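Local coordinates for protein Asp/Glu-specific dipeptidyl-peptidase (Flavobacterium psychrophilum, PDB 5JXF) that removes dipeptides from the N-terminus of oligopeptides as a serine protease of the S46 family, with strict specificity for Asp or Glu at P1, at residues 647-652 with 703-708; 676-681 with 699-704. All blocks are in the same frame, centred on the assembly; numbering follows the deposited sequence.

Overall arrangement
Both contacts are buried and involve the same antiparallel sheet, with centres about 9 Å apart. They share Met703 and Arg704, the first residues of helix 703-713. Contact 1 (647-652 with 703-708) sets strand 648-653 against that helix, further from the centre of the chain, and works through apolar groups laid over flat ones. Contact 2 (676-681 with 699-704) is strand on strand: backbone hydrogen bonds tie the pair, and polar side chains reach from it into the dipeptide pocket. Strands 648-653 and 698-702 are direct neighbours, joined by Phe651 O to Met700 N at 2.8 Å, so strand 648-653 of contact 1 lies alongside strand 698-702 of contact 2 in the sheet.

Contact 1 (647-652 with 703-708); sequences LPVCFI and MRYVLF
Leu647, Pro648 and Val649, where strand 648-653 begins, pack on the opening turns of helix 703-713, which follows strand 698-702 in the second barrel of the chymotrypsin-like fold. The short axes come within 6.8 Å, with 137° between their directions, and everything that touches here is buried. Leu647 CG lies anti to the backbone N (chi1 -168°), which carries the branched end across to the helix. There CD2 does double duty: it sits over one face of the Phe708 ring, 3.5 Å from its centroid and offset toward the rim, and it also meets the edge of Tyr705, with Leu647 CD2 3.5 Å from Tyr705 CD1. One methyl thus wedges between two aromatics a helical turn apart.

Val649 covers one face of Tyr705. The two side chains run side by side and point the same way, which brings Val649 CG2 over the centre of the phenol ring, 4.0 Å from its centroid, while Val649 CG1 comes to 3.7 Å from Tyr705 CD2. At the root of the side chain, Tyr705 CB packs on the carbonyl oxygen Pro648 O at 3.3 Å.

Pro648 takes the other flat group. Its CG stands over the centre of the Arg704 guanidinium, 3.3 Å from Arg704 CZ, and the two side chains cross at about a right angle. A bend at chi3 (-67°) presents one face of the guanidinium to Pro648 CG, while the nitrogens are engaged by Asp702 and Glu643; apolar cover and two acids together should hold it still.

Around this layer, Leu629 of helix 627-635 touches both Tyr705 and Phe708, Leu632 touches Phe708, strand 601-608 flanks Pro648 and Val649 through Tyr608 and Thr607, and Val706 leans back on Val701 of strand 698-702.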
loop_
_atom_site.group_PDB
_atom_site.type_symbol
_atom_site.label_atom_id
_atom_site.label_comp_id
_atom_site.label_asym_id
_atom_site.label_seq_id
_atom_site.Cartn_x
_atom_site.Cartn_y
_atom_site.Cartn_z
ATOM N N LEU A 647 21.569 -9.448 -0.778
ATOM C CA LEU A 647 21.993 -8.720 0.418
ATOM C C LEU A 647 20.815 -8.492 1.352
ATOM O O LEU A 647 19.922 -7.688 1.059
ATOM C CB LEU A 647 22.617 -7.380 0.053
ATOM C CG LEU A 647 23.349 -6.671 1.187
ATOM C CD1 LEU A 647 24.666 -7.389 1.503
ATOM C CD2 LEU A 647 23.593 -5.218 0.823
ATOM N N PRO A 648 20.787 -9.220 2.464
ATOM C CA PRO A 648 19.767 -8.991 3.484
ATOM C C PRO A 648 19.815 -7.542 3.941
ATOM O O PRO A 648 20.874 -6.913 3.926
ATOM C CB PRO A 648 20.176 -9.944 4.606
ATOM C CG PRO A 648 20.952 -11.009 3.907
ATOM C CD PRO A 648 21.703 -10.309 2.829
ATOM N N VAL A 649 18.675 -6.989 4.311
ATOM C CA VAL A 649 18.679 -5.607 4.727
ATOM C C VAL A 649 18.012 -5.454 6.098
ATOM O O VAL A 649 18.598 -4.865 6.995
ATOM C CB VAL A 649 18.008 -4.719 3.667
ATOM C CG1 VAL A 649 17.791 -3.330 4.191
ATOM C CG2 VAL A 649 18.872 -4.662 2.433
ATOM N N CYS A 650 16.797 -5.978 6.253
ATOM C CA CYS A 650 16.065 -5.892 7.518
ATOM C C CYS A 650 15.396 -7.219 7.814
ATOM O O CYS A 650 15.228 -8.053 6.916
ATOM C CB CYS A 650 14.989 -4.789 7.492
ATOM S SG CYS A 650 15.557 -3.107 7.163
ATOM N N PHE A 651 15.008 -7.402 9.073
ATOM C CA PHE A 651 14.129 -8.506 9.444
ATOM C C PHE A 651 13.265 -8.146 10.653
ATOM O O PHE A 651 13.428 -7.080 11.250
ATOM C CB PHE A 651 14.926 -9.803 9.701
ATOM C CG PHE A 651 15.844 -9.760 10.913
ATOM C CD1 PHE A 651 17.115 -9.229 10.816
ATOM C CD2 PHE A 651 15.445 -10.306 12.125
ATOM C CE1 PHE A 651 17.971 -9.215 11.926
ATOM C CE2 PHE A 651 16.294 -10.305 13.226
ATOM C CZ PHE A 651 17.553 -9.754 13.128
ATOM N N ILE A 652 12.319 -9.022 10.985
ATOM C CA ILE A 652 11.350 -8.740 12.035
ATOM C C ILE A 652 11.151 -9.955 12.931
ATOM O O ILE A 652 11.304 -11.083 12.480
ATOM C CB ILE A 652 9.953 -8.327 11.472
ATOM C CG1 ILE A 652 9.506 -9.264 10.336
ATOM C CG2 ILE A 652 9.985 -6.912 10.958
ATOM C CD1 ILE A 652 8.004 -9.035 9.874
ATOM N N MET A 703 22.623 -7.211 10.609
ATOM C CA MET A 703 24.005 -6.746 10.846
ATOM C C MET A 703 24.865 -6.931 9.580
ATOM O O MET A 703 25.809 -6.169 9.335
ATOM C CB MET A 703 24.642 -7.456 12.061
ATOM C CG MET A 703 24.324 -6.751 13.461
ATOM S SD MET A 703 24.578 -4.998 13.399
ATOM C CE MET A 703 26.346 -4.995 13.126
ATOM N N ARG A 704 24.528 -7.913 8.752
ATOM C CA ARG A 704 25.192 -8.029 7.449
ATOM C C ARG A 704 25.068 -6.755 6.593
ATOM O O ARG A 704 26.024 -6.355 5.941
ATOM C CB ARG A 704 24.654 -9.233 6.673
ATOM C CG ARG A 704 25.103 -10.559 7.276
ATOM C CD ARG A 704 24.404 -11.727 6.617
ATOM N NE ARG A 704 22.979 -11.723 6.922
ATOM C CZ ARG A 704 22.122 -12.658 6.517
ATOM N NH1 ARG A 704 22.559 -13.682 5.792
ATOM N NH2 ARG A 704 20.829 -12.572 6.843
ATOM N N TYR A 705 23.912 -6.104 6.612
ATOM C CA TYR A 705 23.727 -4.839 5.883
ATOM C C TYR A 705 24.485 -3.678 6.529
ATOM O O TYR A 705 25.049 -2.832 5.826
ATOM C CB TYR A 705 22.239 -4.493 5.786
ATOM C CG TYR A 705 21.947 -3.334 4.849
ATOM C CD1 TYR A 705 22.420 -3.341 3.541
ATOM C CD2 TYR A 705 21.179 -2.262 5.257
ATOM C CE1 TYR A 705 22.162 -2.298 2.682
ATOM C CE2 TYR A 705 20.908 -1.216 4.407
ATOM C CZ TYR A 705 21.402 -1.245 3.120
ATOM O OH TYR A 705 21.145 -0.197 2.289
ATOM N N VAL A 706 24.476 -3.627 7.868
ATOM C CA VAL A 706 25.272 -2.624 8.570
ATOM C C VAL A 706 26.736 -2.700 8.146
ATOM O O VAL A 706 27.328 -1.706 7.706
ATOM C CB VAL A 706 25.176 -2.792 10.098
ATOM C CG1 VAL A 706 26.108 -1.807 10.805
ATOM C CG2 VAL A 706 23.733 -2.609 10.544
ATOM N N LEU A 707 27.314 -3.889 8.248
ATOM C CA LEU A 707 28.732 -4.048 7.929
ATOM C C LEU A 707 29.005 -3.774 6.443
ATOM O O LEU A 707 29.983 -3.107 6.096
ATOM C CB LEU A 707 29.213 -5.446 8.317
ATOM C CG LEU A 707 29.071 -5.885 9.779
ATOM C CD1 LEU A 707 29.498 -7.336 9.918
ATOM C CD2 LEU A 707 29.879 -4.994 10.730
ATOM N N PHE A 708 28.126 -4.267 5.576
ATOM C CA PHE A 708 28.179 -3.929 4.151
ATOM C C PHE A 708 28.255 -2.412 3.925
ATOM O O PHE A 708 29.052 -1.932 3.122
ATOM C CB PHE A 708 26.958 -4.499 3.412
ATOM C CG PHE A 708 26.878 -4.096 1.966
ATOM C CD1 PHE A 708 27.574 -4.805 0.989
ATOM C CD2 PHE A 708 26.103 -3.018 1.576
ATOM C CE1 PHE A 708 27.501 -4.433 -0.352
ATOM C CE2 PHE A 708 26.015 -2.650 0.236
ATOM C CZ PHE A 708 26.721 -3.356 -0.733
#

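Contact 2 (676-681 with 699-704); sequences LNFDRV and VMVDMR. With ASP (aspartic acid), chain F; ARG (arginine), chain E.
Leu676 to Asp679 pair antiparallel with Val699 to Val701, and a classic beta bulge breaks the register: Phe678 and Asp679 both face Val699. Val699 O accepts from Phe678 N at 2.8 Å, the donor nearly in line with the C=O bond (167°), and takes a weak bond from Asp679 N; Val699 N gives a 2.8 Å bond back to Asp679 O. Packing is tight here. Phe678 takes the cramped chi1 of 77°, between backbone N and carbonyl carbon, which folds its ring back against the partner strand: Val699 CB covers one face, and Val701 CG2 lies 3.5 Å from Phe678 CD1. The ring also touches Asp237, a likely member of the charge relay.

Beyond Asp679 the strands loosen, and little more than Val681 CG1 on Val699 CG2, 3.8 Å apart, remains. Arg680 turns from the partner strand to the bound aspartate, in keeping with its proposed role in P1 specificity. It grips the carboxylate side-on, with the carboxylate at the guanidinium edge and the two planes tilted against each other: Arg680 NE to ligand OD2 and Arg680 NH2 to ligand OD1, both 2.8 Å. With an alanine here, the P1 carboxylate would probably be left without its charge partner and free to turn. Ser687 OG is hydrogen-bonded to Arg680 NH1. Next door, Asp679 has OD2 held by Arg233 and Trp229 N, and its OD1 accepts from the bound arginine's N at 2.9 Å.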
loop_
_atom_site.group_PDB
_atom_site.type_symbol
_atom_site.label_atom_id
_atom_site.label_comp_id
_atom_site.label_asym_id
_atom_site.label_seq_id
_atom_site.Cartn_x
_atom_site.Cartn_y
_atom_site.Cartn_z
ATOM N N LEU A 676 19.916 -5.005 14.605
ATOM C CA LEU A 676 19.847 -3.727 15.311
ATOM C C LEU A 676 18.418 -3.198 15.286
ATOM O O LEU A 676 17.924 -2.819 14.223
ATOM C CB LEU A 676 20.815 -2.747 14.665
ATOM C CG LEU A 676 20.767 -1.272 15.021
ATOM C CD1 LEU A 676 21.158 -1.041 16.478
ATOM C CD2 LEU A 676 21.702 -0.556 14.086
ATOM N N ASN A 677 17.745 -3.205 16.441
ATOM C CA ASN A 677 16.343 -2.813 16.513
ATOM C C ASN A 677 16.128 -1.355 16.178
ATOM O O ASN A 677 16.954 -0.516 16.527
ATOM C CB ASN A 677 15.778 -3.105 17.892
ATOM C CG ASN A 677 14.309 -2.821 17.988
ATOM O OD1 ASN A 677 13.493 -3.571 17.446
ATOM N ND2 ASN A 677 13.948 -1.739 18.689
ATOM N N PHE A 678 15.030 -1.041 15.486
ATOM C CA PHE A 678 14.798 0.362 15.156
ATOM C C PHE A 678 13.360 0.794 14.913
ATOM O O PHE A 678 13.103 1.992 14.805
ATOM C CB PHE A 678 15.660 0.765 13.959
ATOM C CG PHE A 678 15.149 0.284 12.614
ATOM C CD1 PHE A 678 15.431 -1.002 12.162
ATOM C CD2 PHE A 678 14.457 1.150 11.769
ATOM C CE1 PHE A 678 15.007 -1.431 10.895
ATOM C CE2 PHE A 678 14.013 0.730 10.493
ATOM C CZ PHE A 678 14.290 -0.557 10.057
ATOM N N ASP A 679 12.410 -0.138 14.885
ATOM C CA ASP A 679 11.027 0.263 14.708
ATOM C C ASP A 679 10.062 -0.841 15.081
ATOM O O ASP A 679 10.481 -1.921 15.486
ATOM C CB ASP A 679 10.772 0.673 13.245
ATOM C CG ASP A 679 9.808 1.846 13.128
ATOM O OD1 ASP A 679 9.131 2.168 14.126
ATOM O OD2 ASP A 679 9.722 2.446 12.036
ATOM N N ARG A 680 8.769 -0.560 14.915
ATOM C CA ARG A 680 7.712 -1.566 14.987
ATOM C C ARG A 680 6.904 -1.504 13.708
ATOM O O ARG A 680 6.872 -0.464 13.053
ATOM C CB ARG A 680 6.780 -1.327 16.168
ATOM C CG ARG A 680 7.345 -1.686 17.543
ATOM C CD ARG A 680 6.410 -1.170 18.583
ATOM N NE ARG A 680 6.733 0.212 18.909
ATOM C CZ ARG A 680 5.950 1.014 19.620
ATOM N NH1 ARG A 680 4.775 0.572 20.038
ATOM N NH2 ARG A 680 6.339 2.256 19.898
ATOM N N VAL A 681 6.223 -2.590 13.371
ATOM C CA VAL A 681 5.397 -2.605 12.160
ATOM C C VAL A 681 4.068 -1.884 12.403
ATOM O O VAL A 681 3.614 -1.752 13.550
ATOM C CB VAL A 681 5.127 -4.048 11.662
ATOM C CG1 VAL A 681 6.422 -4.803 11.543
ATOM C CG2 VAL A 681 4.179 -4.786 12.590
ATOM N N VAL A 699 11.141 -4.319 14.196
ATOM C CA VAL A 699 11.941 -4.265 12.977
ATOM C C VAL A 699 13.404 -3.995 13.306
ATOM O O VAL A 699 13.720 -3.060 14.054
ATOM C CB VAL A 699 11.419 -3.189 12.019
ATOM C CG1 VAL A 699 11.987 -3.379 10.583
ATOM C CG2 VAL A 699 9.896 -3.251 11.988
ATOM N N MET A 700 14.279 -4.818 12.726
ATOM C CA MET A 700 15.728 -4.803 12.960
ATOM C C MET A 700 16.527 -4.650 11.689
ATOM O O MET A 700 16.192 -5.239 10.653
ATOM C CB MET A 700 16.162 -6.093 13.663
ATOM C CG MET A 700 15.755 -6.197 15.130
ATOM S SD MET A 700 15.344 -7.880 15.680
ATOM C CE MET A 700 13.856 -8.188 14.700
ATOM N N VAL A 701 17.588 -3.858 11.738
ATOM C CA VAL A 701 18.524 -3.866 10.619
ATOM C C VAL A 701 19.365 -5.124 10.744
ATOM O O VAL A 701 19.887 -5.413 11.821
ATOM C CB VAL A 701 19.464 -2.634 10.574
ATOM C CG1 VAL A 701 20.105 -2.528 9.185
ATOM C CG2 VAL A 701 18.743 -1.346 10.934
ATOM N N ASP A 702 19.490 -5.870 9.649
ATOM C CA ASP A 702 20.369 -7.036 9.582
ATOM C C ASP A 702 21.828 -6.586 9.725
ATOM O O ASP A 702 22.230 -5.659 9.027
ATOM C CB ASP A 702 20.132 -7.762 8.233
ATOM C CG ASP A 702 20.703 -9.156 8.210
ATOM O OD1 ASP A 702 21.931 -9.303 8.430
ATOM O OD2 ASP A 702 19.909 -10.102 7.996
ATOM N N MET A 703 22.623 -7.211 10.609
ATOM C CA MET A 703 24.005 -6.746 10.846
ATOM C C MET A 703 24.865 -6.931 9.580
ATOM O O MET A 703 25.809 -6.169 9.335
ATOM C CB MET A 703 24.642 -7.456 12.061
ATOM C CG MET A 703 24.324 -6.751 13.461
ATOM S SD MET A 703 24.578 -4.998 13.399
ATOM C CE MET A 703 26.346 -4.995 13.126
ATOM N N ARG A 704 24.528 -7.913 8.752
ATOM C CA ARG A 704 25.192 -8.029 7.449
ATOM C C ARG A 704 25.068 -6.755 6.593
ATOM O O ARG A 704 26.024 -6.355 5.941
ATOM C CB ARG A 704 24.654 -9.233 6.673
ATOM C CG ARG A 704 25.103 -10.559 7.276
ATOM C CD ARG A 704 24.404 -11.727 6.617
ATOM N NE ARG A 704 22.979 -11.723 6.922
ATOM C CZ ARG A 704 22.122 -12.658 6.517
ATOM N NH1 ARG A 704 22.559 -13.682 5.792
ATOM N NH2 ARG A 704 20.829 -12.572 6.843
HETATM N N ASP F . 11.448 4.024 16.817
HETATM C CA ASP F . 11.241 3.849 18.259
HETATM C C ASP F . 12.322 4.461 19.132
HETATM O O ASP F . 12.772 3.847 20.104
HETATM C CB ASP F . 11.094 2.355 18.598
HETATM C CG ASP F . 9.667 1.845 18.431
HETATM O OD1 ASP F . 8.735 2.666 18.466
HETATM O OD2 ASP F . 9.474 0.618 18.281
HETATM N N ARG E . 9.779 5.006 13.979
HETATM C CA ARG E . 11.084 5.039 14.622
HETATM C C ARG E . 10.880 5.018 16.141
HETATM O O ARG E . 10.189 5.875 16.683
HETATM C CB ARG E . 11.878 6.276 14.183
HETATM C CG ARG E . 12.245 6.299 12.691
HETATM C CD ARG E . 12.948 7.600 12.300
HETATM N NE ARG E . 12.121 8.769 12.583
HETATM C CZ ARG E . 11.281 9.328 11.707
HETATM N NH1 ARG E . 11.162 8.829 10.476
HETATM N NH2 ARG E . 10.560 10.393 12.055
#